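Local coordinates for protein trans-2-enoyl-CoA reductase [NADH] (Treponema denticola ATCC 35405, PDB 4GGO) that catalyses the NADH-dependent reduction of the carbon-carbon double bond of crotonyl-CoA and longer trans-2-enoyl-CoA thioesters in bacterial fatty acid synthesis, at residues A[168-174]-A[187-193]; A[65-69]-A[311-316]; A[294-298]-A[344-350]. All blocks are in the same frame, centred on the assembly; numbering follows the deposited sequence.

The three contacts touch different parts of a single-chain Rossmann-fold reductase. Contact 2 is a helix pair near the middle of the molecule, beside Tyr62 and Leu280 of the NAD(+) site. Contact 3 lies about 21 Å from it, centre to centre, with nearest atoms about 7 Å apart; it surrounds a carboxylate that also bonds the substrate-binding Tyr234. The two are joined through the chain, since helix 291-305 of contact 3 is followed by helix 311-323 of contact 2. Contact 1 is a surface hairpin about 34 Å from contact 2 and about 23 Å from contact 3, between centres, yet its Phe173 side chain comes within about 7 Å of that of Tyr244, the inferred proton donor.

Contact 1: A[168-174]-A[187-193]; sequences PFGKTFT and EISAEPA
Residues 173-174 and 189-190 pair as antiparallel strands: Phe173 and Ala190 form a hydrogen-bonded pair, with Ala190 N to Phe173 O at 2.8 Å and Phe173 N to Ala190 O at 2.9 Å, while Thr174 and Ser189 form the adjoining non-hydrogen-bonded pair. Past the strand ends the chains stay together, and Ala193 N donates to Pro168 O at 2.9 Å. Here a water bridges the segments, accepting from Gly170 N and donating to Ala193 O; it lies in the plane of the Phe169 ring, at its edge.

Thr174 and Ser189 put their hydroxyls on the same face of the hairpin, where OG1 of Thr174 and OG of Ser189 bond at 2.7 Å. With OG1 turned beside its own backbone N (chi1 -60°), Thr174 sends CG2 the other way, against the carboxylate end of Glu187, whose side chain crosses it at about a right angle. Small, branched and hydroxylated, threonine can thus serve both neighbours. Thr172 lies alongside Glu191, and its OG1 makes a weak bond to Ala190 O at 3.5 Å. Pro192 presents CG to Gly170 O; its CD stands where an N-H would otherwise point, against CA and N of Thr172, so proline brings no donor needing a partner there. Gly170 has a positive phi of 84°, at which a side chain would press on the preceding carbonyl. On the other face the methyl of Ala190 is small enough to let Pro168 CD approach CB to 3.8 Å.

Phe173 packs on Ala242 and Leu243 and on Pro289, which Ile188 also touches. Pro168 meets Leu243, and Phe169 rests on Thr248 and Lys251, so the hairpin base and its flanking loop are seated against helix 241-244, which carries Tyr244, the inferred proton donor, and helix 248-266.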
ATOM      1  N   PRO A 168     -21.592   2.566   2.184  1.00 26.18           N
ATOM      2  CA  PRO A 168     -22.362   1.327   2.036  1.00 32.17           C
ATOM      3  C   PRO A 168     -23.485   1.473   1.014  1.00 36.20           C
ATOM      4  O   PRO A 168     -23.631   2.532   0.404  1.00 39.01           O
ATOM      5  CB  PRO A 168     -22.964   1.139   3.426  1.00 35.58           C
ATOM      6  CG  PRO A 168     -23.172   2.531   3.908  1.00 39.58           C
ATOM      7  CD  PRO A 168     -21.997   3.318   3.386  1.00 30.68           C
ATOM      8  N   PHE A 169     -24.265   0.412   0.832  1.00 36.42           N
ATOM      9  CA  PHE A 169     -25.456   0.468  -0.007  1.00 40.36           C
ATOM     10  C   PHE A 169     -26.699   0.183   0.828  1.00 35.86           C
ATOM     11  O   PHE A 169     -26.656  -0.609   1.768  1.00 38.77           O
ATOM     12  CB  PHE A 169     -25.368  -0.536  -1.161  1.00 36.66           C
ATOM     13  CG  PHE A 169     -24.341  -0.185  -2.202  1.00 41.55           C
ATOM     14  CD1 PHE A 169     -24.473   0.958  -2.970  1.00 42.06           C
ATOM     15  CD2 PHE A 169     -23.254  -1.011  -2.424  1.00 45.34           C
ATOM     16  CE1 PHE A 169     -23.530   1.277  -3.930  1.00 48.04           C
ATOM     17  CE2 PHE A 169     -22.309  -0.699  -3.382  1.00 37.87           C
ATOM     18  CZ  PHE A 169     -22.447   0.445  -4.136  1.00 39.66           C
ATOM     19  N   GLY A 170     -27.805   0.835   0.481  1.00 40.69           N
ATOM     20  CA  GLY A 170     -29.067   0.606   1.162  1.00 42.23           C
ATOM     21  C   GLY A 170     -29.235   1.415   2.433  1.00 46.33           C
ATOM     22  O   GLY A 170     -29.972   2.401   2.460  1.00 47.08           O
ATOM     23  N   LYS A 171     -28.552   0.997   3.494  1.00 41.93           N
ATOM     24  CA  LYS A 171     -28.665   1.665   4.787  1.00 43.70           C
ATOM     25  C   LYS A 171     -27.381   2.383   5.179  1.00 47.61           C
ATOM     26  O   LYS A 171     -26.296   2.047   4.702  1.00 40.70           O
ATOM     27  CB  LYS A 171     -29.043   0.664   5.879  1.00 43.81           C
ATOM     28  CG  LYS A 171     -30.451   0.107   5.765  1.00 61.14           C
ATOM     29  CD  LYS A 171     -30.807  -0.723   6.990  1.00 58.25           C
ATOM     30  CE  LYS A 171     -32.221  -1.269   6.899  1.00 55.77           C
ATOM     31  NZ  LYS A 171     -33.229  -0.182   6.776  1.00 65.45           N
ATOM     32  N   THR A 172     -27.514   3.372   6.057  1.00 41.95           N
ATOM     33  CA  THR A 172     -26.361   4.085   6.588  1.00 41.82           C
ATOM     34  C   THR A 172     -25.537   3.176   7.497  1.00 40.32           C
ATOM     35  O   THR A 172     -26.080   2.481   8.357  1.00 37.69           O
ATOM     36  CB  THR A 172     -26.785   5.357   7.356  1.00 44.80           C
ATOM     37  OG1 THR A 172     -25.675   5.858   8.113  1.00 46.19           O
ATOM     38  CG2 THR A 172     -27.938   5.057   8.302  1.00 54.75           C
ATOM     39  N   PHE A 173     -24.225   3.170   7.291  1.00 35.47           N
ATOM     40  CA  PHE A 173     -23.334   2.381   8.130  1.00 36.34           C
ATOM     41  C   PHE A 173     -22.807   3.228   9.278  1.00 32.46           C
ATOM     42  O   PHE A 173     -22.128   4.231   9.063  1.00 34.67           O
ATOM     43  CB  PHE A 173     -22.175   1.810   7.310  1.00 39.59           C
ATOM     44  CG  PHE A 173     -21.131   1.116   8.138  1.00 28.02           C
ATOM     45  CD1 PHE A 173     -21.452  -0.004   8.884  1.00 37.94           C
ATOM     46  CD2 PHE A 173     -19.826   1.580   8.162  1.00 36.71           C
ATOM     47  CE1 PHE A 173     -20.493  -0.647   9.645  1.00 34.89           C
ATOM     48  CE2 PHE A 173     -18.863   0.942   8.920  1.00 39.55           C
ATOM     49  CZ  PHE A 173     -19.196  -0.173   9.663  1.00 32.94           C
ATOM     50  N   THR A 174     -23.131   2.819  10.498  1.00 34.90           N
ATOM     51  CA  THR A 174     -22.752   3.570  11.685  1.00 33.58           C
ATOM     52  C   THR A 174     -21.989   2.684  12.659  1.00 33.72           C
ATOM     53  O   THR A 174     -22.387   1.549  12.922  1.00 32.37           O
ATOM     54  CB  THR A 174     -23.994   4.155  12.390  1.00 38.83           C
ATOM     55  OG1 THR A 174     -24.687   5.028  11.489  1.00 40.46           O
ATOM     56  CG2 THR A 174     -23.596   4.933  13.634  1.00 35.61           C
ATOM     57  N   GLU A 187     -19.013   8.412  17.561  1.00 38.98           N
ATOM     58  CA  GLU A 187     -19.911   7.633  16.725  1.00 39.38           C
ATOM     59  C   GLU A 187     -20.091   8.348  15.395  1.00 45.95           C
ATOM     60  O   GLU A 187     -20.678   9.428  15.335  1.00 47.01           O
ATOM     61  CB  GLU A 187     -21.260   7.436  17.413  1.00 49.51           C
ATOM     62  CG  GLU A 187     -22.291   6.736  16.546  1.00 56.95           C
ATOM     63  CD  GLU A 187     -23.216   5.843  17.346  1.00 61.88           C
ATOM     64  OE1 GLU A 187     -22.794   5.357  18.418  1.00 65.74           O
ATOM     65  OE2 GLU A 187     -24.364   5.625  16.905  1.00 62.73           O
ATOM     66  N   ILE A 188     -19.568   7.750  14.330  1.00 38.97           N
ATOM     67  CA  ILE A 188     -19.650   8.354  13.008  1.00 35.64           C
ATOM     68  C   ILE A 188     -20.399   7.452  12.040  1.00 37.28           C
ATOM     69  O   ILE A 188     -20.591   6.266  12.306  1.00 34.68           O
ATOM     70  CB  ILE A 188     -18.257   8.668  12.439  1.00 41.85           C
ATOM     71  CG1 ILE A 188     -17.504   7.377  12.115  1.00 41.13           C
ATOM     72  CG2 ILE A 188     -17.467   9.518  13.417  1.00 44.47           C
ATOM     73  CD1 ILE A 188     -16.194   7.609  11.393  1.00 41.71           C
ATOM     74  N   SER A 189     -20.819   8.020  10.916  1.00 32.88           N
ATOM     75  CA  SER A 189     -21.642   7.293   9.962  1.00 30.11           C
ATOM     76  C   SER A 189     -21.209   7.522   8.520  1.00 33.60           C
ATOM     77  O   SER A 189     -20.592   8.537   8.195  1.00 36.65           O
ATOM     78  CB  SER A 189     -23.110   7.698  10.121  1.00 31.96           C
ATOM     79  OG  SER A 189     -23.562   7.474  11.446  1.00 37.78           O
ATOM     80  N   ALA A 190     -21.541   6.565   7.661  1.00 29.62           N
ATOM     81  CA  ALA A 190     -21.363   6.714   6.225  1.00 31.48           C
ATOM     82  C   ALA A 190     -22.703   6.476   5.540  1.00 35.38           C
ATOM     83  O   ALA A 190     -23.285   5.398   5.653  1.00 36.23           O
ATOM     84  CB  ALA A 190     -20.314   5.741   5.710  1.00 33.61           C
ATOM     85  N   GLU A 191     -23.196   7.495   4.843  1.00 35.01           N
ATOM     86  CA  GLU A 191     -24.487   7.417   4.168  1.00 41.45           C
ATOM     87  C   GLU A 191     -24.408   6.470   2.974  1.00 37.95           C
ATOM     88  O   GLU A 191     -23.341   6.290   2.397  1.00 39.35           O
ATOM     89  CB  GLU A 191     -24.925   8.811   3.710  1.00 41.18           C
ATOM     90  CG  GLU A 191     -24.961   9.859   4.818  1.00 49.53           C
ATOM     91  CD  GLU A 191     -26.212   9.779   5.678  1.00 55.97           C
ATOM     92  OE1 GLU A 191     -26.899  10.813   5.818  1.00 59.67           O
ATOM     93  OE2 GLU A 191     -26.506   8.693   6.220  1.00 46.72           O
ATOM     94  N   PRO A 192     -25.540   5.851   2.603  1.00 40.87           N
ATOM     95  CA  PRO A 192     -25.548   4.955   1.440  1.00 39.80           C
ATOM     96  C   PRO A 192     -25.271   5.706   0.138  1.00 39.45           C
ATOM     97  O   PRO A 192     -25.688   6.853  -0.015  1.00 38.79           O
ATOM     98  CB  PRO A 192     -26.971   4.385   1.444  1.00 42.39           C
ATOM     99  CG  PRO A 192     -27.779   5.374   2.216  1.00 44.62           C
ATOM    100  CD  PRO A 192     -26.856   5.910   3.264  1.00 37.13           C
ATOM    101  N   ALA A 193     -24.570   5.059  -0.787  1.00 35.41           N
ATOM    102  CA  ALA A 193     -24.155   5.704  -2.028  1.00 42.05           C
ATOM    103  C   ALA A 193     -25.140   5.467  -3.169  1.00 36.73           C
ATOM    104  O   ALA A 193     -25.927   4.520  -3.141  1.00 37.00           O
ATOM    105  CB  ALA A 193     -22.764   5.234  -2.427  1.00 45.66           C
TER
HETATM  106  O   HOH W   1     -27.757   2.858  -1.800  1.00 40.43           O

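Contact 2: A[65-69]-A[311-316]; sequences ASRIT and CIEQIT
Apolar helix-to-helix packing joins helix 61-74, which follows strand 52-56 of the parallel sheet, to the first turns of helix 311-323 in the buried interior. The axes of the two short segments approach to 8.9 Å and cross at -58°. Ala65 suits the crossing because its methyl faces the partner helix and leaves room for larger side chains; CB meets Ile315 CG1 at 3.6 Å, Cys311 O at 3.7 Å and Ile312 CD1.

Ile315 divides its branches: with CG1 beside its backbone N (chi1 -56°), that branch lies on the Ala65 methyl, while CG2 reaches Ser66 CA at 3.6 Å. Ile312 extends its terminal CD1 between Ala65 and Thr69, and also touches CG2 of Ile68, the two isoleucines crossing at about a right angle. Thr69 packs here without leaving its hydroxyl unsatisfied, because OG1 donates back to Ala65 O at 2.7 Å. This carbonyl also accepts Thr69 N, the two donors arriving from opposite faces of its plane. Toward helix 311-323 the neighbours of Thr69 OG1 are carbons, Thr316 CG2 at 3.5 Å among them. Ser66 OG is likewise occupied, bonding Tyr62 O and Tyr232 OH.

Ile315 and Cys311 also lie against Tyr62, and Cys311 against Leu280, both NAD(+)-binding residues. The contact therefore backs the dinucleotide site of a Rossmann fold, at the helix after the parallel sheet's first strand, 52-56.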
ATOM      1  N   ALA A  65       7.305  -0.789   0.004  1.00 17.37           N
ATOM      2  CA  ALA A  65       7.850  -2.003   0.600  1.00 20.93           C
ATOM      3  C   ALA A  65       8.113  -3.068  -0.462  1.00 21.35           C
ATOM      4  O   ALA A  65       9.044  -3.864  -0.339  1.00 23.20           O
ATOM      5  CB  ALA A  65       6.913  -2.536   1.675  1.00 20.83           C
ATOM      6  N   SER A  66       7.290  -3.069  -1.505  1.00 17.32           N
ATOM      7  CA  SER A  66       7.436  -4.017  -2.604  1.00 20.29           C
ATOM      8  C   SER A  66       8.690  -3.731  -3.421  1.00 24.33           C
ATOM      9  O   SER A  66       9.382  -4.652  -3.857  1.00 19.01           O
ATOM     10  CB  SER A  66       6.203  -3.985  -3.508  1.00 21.18           C
ATOM     11  OG  SER A  66       5.025  -4.263  -2.770  1.00 21.19           O
ATOM     12  N   ARG A  67       8.978  -2.451  -3.629  1.00 22.31           N
ATOM     13  CA  ARG A  67      10.160  -2.058  -4.383  1.00 19.99           C
ATOM     14  C   ARG A  67      11.415  -2.331  -3.564  1.00 21.91           C
ATOM     15  O   ARG A  67      12.406  -2.849  -4.079  1.00 24.59           O
ATOM     16  CB  ARG A  67      10.088  -0.582  -4.779  1.00 21.91           C
ATOM     17  CG  ARG A  67      10.960  -0.229  -5.974  1.00 24.79           C
ATOM     18  CD  ARG A  67      10.950   1.264  -6.268  1.00 23.79           C
ATOM     19  NE  ARG A  67      11.776   1.583  -7.429  1.00 33.39           N
ATOM     20  CZ  ARG A  67      12.021   2.816  -7.862  1.00 25.06           C
ATOM     21  NH1 ARG A  67      11.508   3.861  -7.227  1.00 24.48           N
ATOM     22  NH2 ARG A  67      12.785   3.003  -8.929  1.00 26.96           N
ATOM     23  N   ILE A  68      11.360  -1.991  -2.279  1.00 20.00           N
ATOM     24  CA  ILE A  68      12.478  -2.214  -1.367  1.00 20.47           C
ATOM     25  C   ILE A  68      12.807  -3.701  -1.217  1.00 25.16           C
ATOM     26  O   ILE A  68      13.976  -4.090  -1.234  1.00 20.53           O
ATOM     27  CB  ILE A  68      12.200  -1.591   0.018  1.00 20.90           C
ATOM     28  CG1 ILE A  68      12.200  -0.063  -0.079  1.00 17.75           C
ATOM     29  CG2 ILE A  68      13.227  -2.054   1.042  1.00 20.41           C
ATOM     30  CD1 ILE A  68      11.909   0.632   1.231  1.00 18.37           C
ATOM     31  N   THR A  69      11.774  -4.529  -1.077  1.00 22.12           N
ATOM     32  CA  THR A  69      11.971  -5.969  -0.947  1.00 22.46           C
ATOM     33  C   THR A  69      12.598  -6.558  -2.211  1.00 24.18           C
ATOM     34  O   THR A  69      13.516  -7.375  -2.139  1.00 24.46           O
ATOM     35  CB  THR A  69      10.649  -6.706  -0.640  1.00 23.46           C
ATOM     36  OG1 THR A  69      10.083  -6.194   0.573  1.00 18.66           O
ATOM     37  CG2 THR A  69      10.893  -8.203  -0.483  1.00 23.68           C
ATOM     38  N   CYS A 311       4.146  -2.667   6.885  1.00 15.01           N
ATOM     39  CA  CYS A 311       4.251  -2.841   5.440  1.00 16.57           C
ATOM     40  C   CYS A 311       5.426  -3.725   5.033  1.00 17.43           C
ATOM     41  O   CYS A 311       5.261  -4.667   4.260  1.00 16.62           O
ATOM     42  CB  CYS A 311       4.354  -1.487   4.742  1.00 16.96           C
ATOM     43  SG  CYS A 311       2.887  -0.465   4.950  1.00 23.81           S
ATOM     44  N   ILE A 312       6.609  -3.424   5.560  1.00 16.77           N
ATOM     45  CA  ILE A 312       7.816  -4.134   5.145  1.00 20.68           C
ATOM     46  C   ILE A 312       7.825  -5.584   5.637  1.00 18.59           C
ATOM     47  O   ILE A 312       8.374  -6.465   4.976  1.00 19.84           O
ATOM     48  CB  ILE A 312       9.110  -3.383   5.565  1.00 24.88           C
ATOM     49  CG1 ILE A 312      10.317  -3.903   4.778  1.00 19.89           C
ATOM     50  CG2 ILE A 312       9.338  -3.470   7.070  1.00 18.59           C
ATOM     51  CD1 ILE A 312      10.225  -3.658   3.286  1.00 18.46           C
ATOM     52  N   GLU A 313       7.200  -5.837   6.785  1.00 14.26           N
ATOM     53  CA  GLU A 313       7.083  -7.203   7.290  1.00 22.12           C
ATOM     54  C   GLU A 313       6.122  -7.998   6.412  1.00 20.30           C
ATOM     55  O   GLU A 313       6.397  -9.142   6.048  1.00 18.40           O
ATOM     56  CB  GLU A 313       6.605  -7.219   8.746  1.00 19.54           C
ATOM     57  CG  GLU A 313       7.633  -6.731   9.758  1.00 18.16           C
ATOM     58  CD  GLU A 313       7.696  -5.216   9.856  1.00 28.61           C
ATOM     59  OE1 GLU A 313       6.799  -4.540   9.308  1.00 23.99           O
ATOM     60  OE2 GLU A 313       8.644  -4.703  10.486  1.00 31.44           O
ATOM     61  N   GLN A 314       4.999  -7.372   6.073  1.00 19.27           N
ATOM     62  CA  GLN A 314       3.993  -7.968   5.201  1.00 19.89           C
ATOM     63  C   GLN A 314       4.561  -8.378   3.847  1.00 18.84           C
ATOM     64  O   GLN A 314       4.380  -9.511   3.405  1.00 19.68           O
ATOM     65  CB  GLN A 314       2.849  -6.977   4.975  1.00 18.73           C
ATOM     66  CG  GLN A 314       1.743  -7.048   5.999  1.00 18.62           C
ATOM     67  CD  GLN A 314       0.616  -7.961   5.567  1.00 20.55           C
ATOM     68  OE1 GLN A 314      -0.142  -7.634   4.653  1.00 18.31           O
ATOM     69  NE2 GLN A 314       0.500  -9.111   6.220  1.00 16.68           N
ATOM     70  N   ILE A 315       5.247  -7.447   3.192  1.00 16.47           N
ATOM     71  CA  ILE A 315       5.703  -7.661   1.824  1.00 18.98           C
ATOM     72  C   ILE A 315       6.892  -8.618   1.727  1.00 16.46           C
ATOM     73  O   ILE A 315       6.963  -9.432   0.807  1.00 17.24           O
ATOM     74  CB  ILE A 315       6.017  -6.328   1.121  1.00 19.17           C
ATOM     75  CG1 ILE A 315       4.787  -5.419   1.160  1.00 19.85           C
ATOM     76  CG2 ILE A 315       6.454  -6.570  -0.309  1.00 20.18           C
ATOM     77  CD1 ILE A 315       3.519  -6.084   0.668  1.00 17.83           C
ATOM     78  N   THR A 316       7.820  -8.530   2.674  1.00 18.50           N
ATOM     79  CA  THR A 316       8.916  -9.491   2.720  1.00 15.39           C
ATOM     80  C   THR A 316       8.371 -10.906   2.894  1.00 20.21           C
ATOM     81  O   THR A 316       8.864 -11.845   2.272  1.00 19.93           O
ATOM     82  CB  THR A 316       9.930  -9.179   3.837  1.00 22.74           C
ATOM     83  OG1 THR A 316       9.239  -8.964   5.074  1.00 23.79           O
ATOM     84  CG2 THR A 316      10.748  -7.947   3.489  1.00 20.09           C
TER

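Contact 3: A[294-298]-A[344-350]; sequences YLASL and ELEEDVQ
A buried polar network beside the substrate site links helix 291-305 to the turn leading into helix 347-359. At its centre is the hydroxyl of Tyr294, which donates to Glu344 OE2 in a very short bond of 2.5 Å and accepts from Gln350 NE2 at 3.0 Å. Both partners lie in the plane of the Tyr294 ring, at its edge, although the carboxylate and ring planes are 37° apart. With CG opposite the backbone N (chi1 167°), the ring of Tyr294 swings toward segment 344-350, and the length of tyrosine carries the hydroxyl across.

Gln350 is the hydroxyl's second partner. Its chain bends at chi2 (-60°), bringing the amide back to the turn that precedes its helix, where NE2 also donates to Glu344 O at 2.7 Å. That carbonyl and the Tyr294 hydroxyl both lie close to the amide plane, so the two N-H groups are used together and the rotation of the amide is fixed; glutamine supplies exactly such a pair of donors. The N-H comes to Glu344 O from above its carbonyl plane.

Glu344 runs extended from its backbone, and its buried carboxylate is gripped further: OE2 is bonded to Tyr234 OH and OE1 to Gly279 N. Such surroundings, with Tyr294 OH and Gly279 N donating, would probably favour a charged carboxylate. Leu298, one helical turn after Tyr294, packs against this group, with CD2 at 3.6 Å from Glu344 CD, while its CD1 meets Val349 CG1 at 3.8 Å. The branched leucine thus divides its two methyls between the carboxylate and helix 347-359.

Since Tyr234 is a substrate-binding residue, Glu344, Tyr294 and Gln350 probably form a second shell behind it: a hydrogen-bonded cluster consistent with positioning the Tyr234 hydroxyl at the substrate pocket of this enoyl reductase.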
ATOM      1  N   TYR A 294     -10.858  -0.507  15.251  1.00 17.28           N
ATOM      2  CA  TYR A 294     -10.483  -1.873  14.915  1.00 19.65           C
ATOM      3  C   TYR A 294      -8.968  -2.025  14.806  1.00 20.72           C
ATOM      4  O   TYR A 294      -8.385  -2.926  15.411  1.00 19.28           O
ATOM      5  CB  TYR A 294     -11.148  -2.305  13.608  1.00 20.28           C
ATOM      6  CG  TYR A 294     -10.578  -3.581  13.033  1.00 21.45           C
ATOM      7  CD1 TYR A 294     -10.802  -4.804  13.654  1.00 19.18           C
ATOM      8  CD2 TYR A 294      -9.820  -3.566  11.869  1.00 20.62           C
ATOM      9  CE1 TYR A 294     -10.284  -5.976  13.136  1.00 19.60           C
ATOM     10  CE2 TYR A 294      -9.297  -4.735  11.341  1.00 19.30           C
ATOM     11  CZ  TYR A 294      -9.532  -5.937  11.981  1.00 18.70           C
ATOM     12  OH  TYR A 294      -9.019  -7.104  11.464  1.00 18.95           O
ATOM     13  N   LEU A 295      -8.341  -1.137  14.037  1.00 19.94           N
ATOM     14  CA  LEU A 295      -6.895  -1.174  13.828  1.00 21.28           C
ATOM     15  C   LEU A 295      -6.121  -0.993  15.127  1.00 17.34           C
ATOM     16  O   LEU A 295      -5.150  -1.703  15.376  1.00 17.54           O
ATOM     17  CB  LEU A 295      -6.467  -0.108  12.817  1.00 20.38           C
ATOM     18  CG  LEU A 295      -6.865  -0.351  11.362  1.00 23.01           C
ATOM     19  CD1 LEU A 295      -6.445   0.821  10.496  1.00 23.89           C
ATOM     20  CD2 LEU A 295      -6.252  -1.643  10.850  1.00 22.07           C
ATOM     21  N   ALA A 296      -6.549  -0.038  15.945  1.00 18.55           N
ATOM     22  CA  ALA A 296      -5.920   0.195  17.242  1.00 22.38           C
ATOM     23  C   ALA A 296      -6.023  -1.050  18.120  1.00 23.39           C
ATOM     24  O   ALA A 296      -5.085  -1.399  18.839  1.00 19.45           O
ATOM     25  CB  ALA A 296      -6.553   1.391  17.934  1.00 27.54           C
ATOM     26  N   SER A 297      -7.169  -1.717  18.051  1.00 20.22           N
ATOM     27  CA  SER A 297      -7.383  -2.946  18.800  1.00 21.33           C
ATOM     28  C   SER A 297      -6.596  -4.094  18.180  1.00 20.67           C
ATOM     29  O   SER A 297      -6.046  -4.933  18.891  1.00 18.53           O
ATOM     30  CB  SER A 297      -8.872  -3.289  18.843  1.00 24.21           C
ATOM     31  OG  SER A 297      -9.623  -2.210  19.373  1.00 25.20           O
ATOM     32  N   LEU A 298      -6.549  -4.120  16.851  1.00 16.34           N
ATOM     33  CA  LEU A 298      -5.827  -5.155  16.118  1.00 15.48           C
ATOM     34  C   LEU A 298      -4.334  -5.079  16.408  1.00 17.44           C
ATOM     35  O   LEU A 298      -3.690  -6.100  16.646  1.00 20.69           O
ATOM     36  CB  LEU A 298      -6.068  -5.021  14.612  1.00 15.03           C
ATOM     37  CG  LEU A 298      -5.454  -6.107  13.726  1.00 18.44           C
ATOM     38  CD1 LEU A 298      -6.179  -7.432  13.926  1.00 17.54           C
ATOM     39  CD2 LEU A 298      -5.479  -5.693  12.262  1.00 17.42           C
ATOM     40  N   GLU A 344      -4.127 -11.781  10.431  1.00 17.05           N
ATOM     41  CA  GLU A 344      -5.133 -10.844  10.921  1.00 17.39           C
ATOM     42  C   GLU A 344      -6.481 -11.526  11.113  1.00 20.95           C
ATOM     43  O   GLU A 344      -7.154 -11.322  12.124  1.00 21.17           O
ATOM     44  CB  GLU A 344      -5.290  -9.656   9.965  1.00 19.65           C
ATOM     45  CG  GLU A 344      -6.532  -8.810  10.246  1.00 18.44           C
ATOM     46  CD  GLU A 344      -6.618  -7.573   9.373  1.00 22.51           C
ATOM     47  OE1 GLU A 344      -5.645  -7.290   8.647  1.00 20.23           O
ATOM     48  OE2 GLU A 344      -7.656  -6.876   9.418  1.00 20.89           O
ATOM     49  N   LEU A 345      -6.871 -12.340  10.140  1.00 17.64           N
ATOM     50  CA  LEU A 345      -8.195 -12.951  10.154  1.00 20.10           C
ATOM     51  C   LEU A 345      -8.219 -14.322  10.821  1.00 23.69           C
ATOM     52  O   LEU A 345      -9.192 -15.065  10.684  1.00 25.39           O
ATOM     53  CB  LEU A 345      -8.770 -13.032   8.740  1.00 18.01           C
ATOM     54  CG  LEU A 345      -9.059 -11.685   8.076  1.00 22.32           C
ATOM     55  CD1 LEU A 345      -9.644 -11.888   6.689  1.00 26.55           C
ATOM     56  CD2 LEU A 345      -9.995 -10.849   8.943  1.00 23.56           C
ATOM     57  N   GLU A 346      -7.147 -14.654  11.537  1.00 21.39           N
ATOM     58  CA  GLU A 346      -7.147 -15.834  12.395  1.00 28.26           C
ATOM     59  C   GLU A 346      -8.276 -15.701  13.402  1.00 23.21           C
ATOM     60  O   GLU A 346      -8.542 -14.608  13.898  1.00 23.12           O
ATOM     61  CB  GLU A 346      -5.826 -15.964  13.148  1.00 21.11           C
ATOM     62  CG  GLU A 346      -4.694 -16.575  12.361  1.00 28.85           C
ATOM     63  CD  GLU A 346      -3.400 -16.572  13.147  1.00 26.15           C
ATOM     64  OE1 GLU A 346      -3.466 -16.606  14.394  1.00 26.09           O
ATOM     65  OE2 GLU A 346      -2.319 -16.527  12.523  1.00 29.39           O
ATOM     66  N   GLU A 347      -8.938 -16.813  13.698  1.00 24.22           N
ATOM     67  CA  GLU A 347     -10.059 -16.814  14.629  1.00 29.82           C
ATOM     68  C   GLU A 347      -9.658 -16.291  16.005  1.00 23.40           C
ATOM     69  O   GLU A 347     -10.380 -15.498  16.608  1.00 25.88           O
ATOM     70  CB  GLU A 347     -10.650 -18.218  14.753  1.00 33.22           C
ATOM     71  CG  GLU A 347     -11.884 -18.284  15.639  1.00 39.38           C
ATOM     72  CD  GLU A 347     -12.327 -19.699  15.928  1.00 49.21           C
ATOM     73  OE1 GLU A 347     -12.578 -20.456  14.967  1.00 50.05           O
ATOM     74  OE2 GLU A 347     -12.432 -20.053  17.120  1.00 57.84           O
ATOM     75  N   ASP A 348      -8.500 -16.727  16.491  1.00 24.37           N
ATOM     76  CA  ASP A 348      -8.035 -16.322  17.812  1.00 26.67           C
ATOM     77  C   ASP A 348      -7.747 -14.821  17.865  1.00 26.11           C
ATOM     78  O   ASP A 348      -7.954 -14.173  18.892  1.00 20.90           O
ATOM     79  CB  ASP A 348      -6.812 -17.144  18.234  1.00 22.73           C
ATOM     80  CG  ASP A 348      -5.576 -16.830  17.411  1.00 25.39           C
ATOM     81  OD1 ASP A 348      -5.546 -17.177  16.209  1.00 30.00           O
ATOM     82  OD2 ASP A 348      -4.625 -16.248  17.973  1.00 24.76           O
ATOM     83  N   VAL A 349      -7.282 -14.271  16.748  1.00 21.04           N
ATOM     84  CA  VAL A 349      -7.045 -12.837  16.658  1.00 21.53           C
ATOM     85  C   VAL A 349      -8.361 -12.062  16.635  1.00 20.19           C
ATOM     86  O   VAL A 349      -8.554 -11.136  17.419  1.00 20.09           O
ATOM     87  CB  VAL A 349      -6.204 -12.471  15.417  1.00 22.71           C
ATOM     88  CG1 VAL A 349      -6.181 -10.956  15.213  1.00 21.41           C
ATOM     89  CG2 VAL A 349      -4.788 -13.018  15.550  1.00 20.79           C
ATOM     90  N   GLN A 350      -9.266 -12.455  15.741  1.00 21.10           N
ATOM     91  CA  GLN A 350     -10.530 -11.746  15.557  1.00 17.25           C
ATOM     92  C   GLN A 350     -11.428 -11.777  16.794  1.00 21.65           C
ATOM     93  O   GLN A 350     -12.124 -10.806  17.087  1.00 21.75           O
ATOM     94  CB  GLN A 350     -11.282 -12.292  14.339  1.00 22.15           C
ATOM     95  CG  GLN A 350     -10.656 -11.901  13.005  1.00 20.89           C
ATOM     96  CD  GLN A 350     -10.604 -10.398  12.806  1.00 25.89           C
ATOM     97  OE1 GLN A 350     -11.609  -9.703  12.965  1.00 20.72           O
ATOM     98  NE2 GLN A 350      -9.426  -9.886  12.468  1.00 21.80           N
TER